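Local atomic coordinates of contact-dependent inhibitor I (Escherichia coli NC101, PDB entry 5I4Q), a protein that binds the tRNA-cleaving toxin of contact-dependent inhibitor A, in a complex with elongation factor Tu, and probably neutralises it to protect its own cell. Residues L79-L83 against A103-A107. Coordinates in Å, arbitrary orientation, origin at the centre of the assembly. Numbering follows the deposited sequence.
Sequences LIYHL and AWPEA
In this all-helical immunity protein, the extended C-terminal tail packs across the last turn of helix 74-82. Residues 79-82 are helical; Leu83, where the backbone leaves helical angles (phi/psi -102/11), still donates a backbone hydrogen bond from Leu83 N to Leu79 O, 3.0 Å. The tail is in extended conformation from Trp104 to Glu106, and the closest CA pair is Leu79 CA to Pro105 CA, 5.9 Å. The two segments bury 293 Å² between them and share no hydrogen bonds.

Apolar contacts centre on Pro105, whose CA-to-CB bond points at the helix. Pro105 CG lies 3.7 Å from Leu83 CG and 4.0 Å from Leu79 CD1, and Pro105 CB is 3.9 Å from His82 CB. Trp94 of helix 88-99 touches Pro105, His82 and Leu83, while Ile32 of helix 4-40 packs on Leu79 and Trp104; His82 also packs on Lys90 of the toxin chain, contact-dependent inhibitor A.

Two CH-pi contacts complete the interface. Leu79 (chi1 t) puts CD1 over the face of Trp104 (chi1 t), 4.0 Å from the centroid of the six-membered ring. His82 (chi1 m) faces the exposed end of the tail: Glu106 CA sits over the face of the His82 imidazole, 3.9 Å from the ring centroid. Beyond these, a van der Waals contact brings His82 CE1 to 3.6 Å from Ala107 N.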
ATOM      1  N   LEU B  79     -17.208 -11.240  -2.360  1.00 43.14           N
ATOM      2  CA  LEU B  79     -16.824 -12.520  -2.885  1.00 44.97           C
ATOM      3  C   LEU B  79     -16.015 -13.368  -1.897  1.00 43.47           C
ATOM      4  O   LEU B  79     -16.272 -14.580  -1.758  1.00 44.28           O
ATOM      5  CB  LEU B  79     -16.009 -12.378  -4.162  1.00 49.34           C
ATOM      6  CG  LEU B  79     -15.619 -13.787  -4.638  1.00 54.66           C
ATOM      7  CD1 LEU B  79     -15.992 -13.978  -6.098  1.00 59.72           C
ATOM      8  CD2 LEU B  79     -14.171 -14.169  -4.334  1.00 54.34           C
ATOM      9  N   ILE B  80     -15.027 -12.758  -1.241  1.00 40.81           N
ATOM     10  CA  ILE B  80     -14.213 -13.474  -0.254  1.00 38.97           C
ATOM     11  C   ILE B  80     -15.070 -14.058   0.885  1.00 39.58           C
ATOM     12  O   ILE B  80     -14.866 -15.192   1.323  1.00 39.88           O
ATOM     13  CB  ILE B  80     -13.128 -12.590   0.330  1.00 38.41           C
ATOM     14  CG1 ILE B  80     -12.032 -12.274  -0.719  1.00 37.26           C
ATOM     15  CG2 ILE B  80     -12.510 -13.242   1.553  1.00 36.50           C
ATOM     16  CD1 ILE B  80     -11.028 -11.277  -0.187  1.00 36.24           C
ATOM     17  N   TYR B  81     -16.044 -13.299   1.343  1.00 40.06           N
ATOM     18  CA  TYR B  81     -16.977 -13.814   2.345  1.00 40.67           C
ATOM     19  C   TYR B  81     -17.857 -14.946   1.786  1.00 39.20           C
ATOM     20  O   TYR B  81     -17.844 -16.093   2.248  1.00 38.81           O
ATOM     21  CB  TYR B  81     -17.837 -12.664   2.892  1.00 42.03           C
ATOM     22  CG  TYR B  81     -18.956 -13.175   3.735  1.00 43.32           C
ATOM     23  CD1 TYR B  81     -18.743 -13.552   5.083  1.00 44.20           C
ATOM     24  CD2 TYR B  81     -20.226 -13.348   3.198  1.00 45.20           C
ATOM     25  CE1 TYR B  81     -19.768 -14.085   5.848  1.00 44.94           C
ATOM     26  CE2 TYR B  81     -21.255 -13.865   3.968  1.00 45.62           C
ATOM     27  CZ  TYR B  81     -21.017 -14.222   5.282  1.00 46.45           C
ATOM     28  OH  TYR B  81     -22.038 -14.760   5.996  1.00 53.25           O
ATOM     29  N   HIS B  82     -18.646 -14.644   0.786  1.00 40.35           N
ATOM     30  CA  HIS B  82     -19.631 -15.642   0.288  1.00 42.92           C
ATOM     31  C   HIS B  82     -19.056 -16.977  -0.178  1.00 42.41           C
ATOM     32  O   HIS B  82     -19.706 -18.004  -0.018  1.00 46.73           O
ATOM     33  CB  HIS B  82     -20.428 -15.053  -0.846  1.00 44.62           C
ATOM     34  CG  HIS B  82     -21.304 -13.916  -0.429  1.00 48.10           C
ATOM     35  ND1 HIS B  82     -22.395 -14.092   0.394  1.00 51.61           N
ATOM     36  CD2 HIS B  82     -21.306 -12.613  -0.786  1.00 48.27           C
ATOM     37  CE1 HIS B  82     -22.998 -12.930   0.569  1.00 52.13           C
ATOM     38  NE2 HIS B  82     -22.362 -12.021  -0.143  1.00 51.98           N
ATOM     39  N   LEU B  83     -17.847 -16.971  -0.739  1.00 40.32           N
ATOM     40  CA  LEU B  83     -17.241 -18.180  -1.300  1.00 40.75           C
ATOM     41  C   LEU B  83     -16.194 -18.835  -0.427  1.00 40.74           C
ATOM     42  O   LEU B  83     -15.490 -19.730  -0.872  1.00 43.50           O
ATOM     43  CB  LEU B  83     -16.631 -17.859  -2.649  1.00 41.76           C
ATOM     44  CG  LEU B  83     -17.619 -17.626  -3.822  1.00 44.55           C
ATOM     45  CD1 LEU B  83     -16.899 -17.771  -5.156  1.00 46.15           C
ATOM     46  CD2 LEU B  83     -18.765 -18.585  -3.843  1.00 45.29           C
ATOM     47  N   ALA B 103     -24.636 -14.108 -11.605  1.00 62.64           N
ATOM     48  CA  ALA B 103     -23.363 -13.782 -12.265  1.00 60.74           C
ATOM     49  C   ALA B 103     -22.201 -13.534 -11.288  1.00 58.18           C
ATOM     50  O   ALA B 103     -21.038 -13.563 -11.680  1.00 58.17           O
ATOM     51  CB  ALA B 103     -23.546 -12.558 -13.169  1.00 62.80           C
ATOM     52  N   TRP B 104     -22.517 -13.282 -10.027  1.00 55.29           N
ATOM     53  CA  TRP B 104     -21.515 -12.979  -9.011  1.00 56.53           C
ATOM     54  C   TRP B 104     -22.103 -13.394  -7.657  1.00 57.97           C
ATOM     55  O   TRP B 104     -23.269 -13.208  -7.427  1.00 65.36           O
ATOM     56  CB  TRP B 104     -21.218 -11.480  -9.024  1.00 58.90           C
ATOM     57  CG  TRP B 104     -20.030 -11.107  -8.226  1.00 61.45           C
ATOM     58  CD1 TRP B 104     -20.025 -10.582  -6.978  1.00 64.06           C
ATOM     59  CD2 TRP B 104     -18.654 -11.235  -8.613  1.00 62.47           C
ATOM     60  NE1 TRP B 104     -18.735 -10.384  -6.546  1.00 66.40           N
ATOM     61  CE2 TRP B 104     -17.871 -10.770  -7.532  1.00 63.54           C
ATOM     62  CE3 TRP B 104     -18.004 -11.696  -9.764  1.00 58.67           C
ATOM     63  CZ2 TRP B 104     -16.468 -10.736  -7.574  1.00 61.55           C
ATOM     64  CZ3 TRP B 104     -16.607 -11.684  -9.795  1.00 56.55           C
ATOM     65  CH2 TRP B 104     -15.861 -11.186  -8.710  1.00 60.68           C
ATOM     66  N   PRO B 105     -21.312 -13.944  -6.752  1.00 60.24           N
ATOM     67  CA  PRO B 105     -21.870 -14.331  -5.451  1.00 65.57           C
ATOM     68  C   PRO B 105     -22.529 -13.220  -4.622  1.00 68.33           C
ATOM     69  O   PRO B 105     -22.028 -12.114  -4.528  1.00 65.53           O
ATOM     70  CB  PRO B 105     -20.662 -14.866  -4.703  1.00 61.66           C
ATOM     71  CG  PRO B 105     -19.732 -15.293  -5.754  1.00 57.27           C
ATOM     72  CD  PRO B 105     -19.920 -14.369  -6.905  1.00 56.75           C
ATOM     73  N   GLU B 106     -23.660 -13.560  -4.025  1.00 77.69           N
ATOM     74  CA  GLU B 106     -24.395 -12.675  -3.134  1.00 85.83           C
ATOM     75  C   GLU B 106     -25.500 -13.500  -2.502  1.00 85.08           C
ATOM     76  O   GLU B 106     -25.888 -14.537  -3.018  1.00 88.22           O
ATOM     77  CB  GLU B 106     -24.968 -11.489  -3.882  1.00 92.28           C
ATOM     78  CG  GLU B 106     -25.450 -11.854  -5.263  1.00 97.94           C
ATOM     79  CD  GLU B 106     -26.469 -10.884  -5.811  1.00104.13           C
ATOM     80  OE1 GLU B 106     -26.058  -9.965  -6.556  1.00100.95           O
ATOM     81  OE2 GLU B 106     -27.671 -11.054  -5.497  1.00104.88           O
ATOM     82  N   ALA B 107     -26.005 -13.043  -1.373  1.00 61.50           N
ATOM     83  CA  ALA B 107     -27.013 -13.821  -0.612  1.00 60.27           C
ATOM     84  C   ALA B 107     -28.382 -13.739  -1.272  1.00 62.90           C
ATOM     85  O   ALA B 107     -28.781 -12.655  -1.735  1.00 65.48           O
ATOM     86  CB  ALA B 107     -27.094 -13.313   0.818  1.00 60.89           C
TER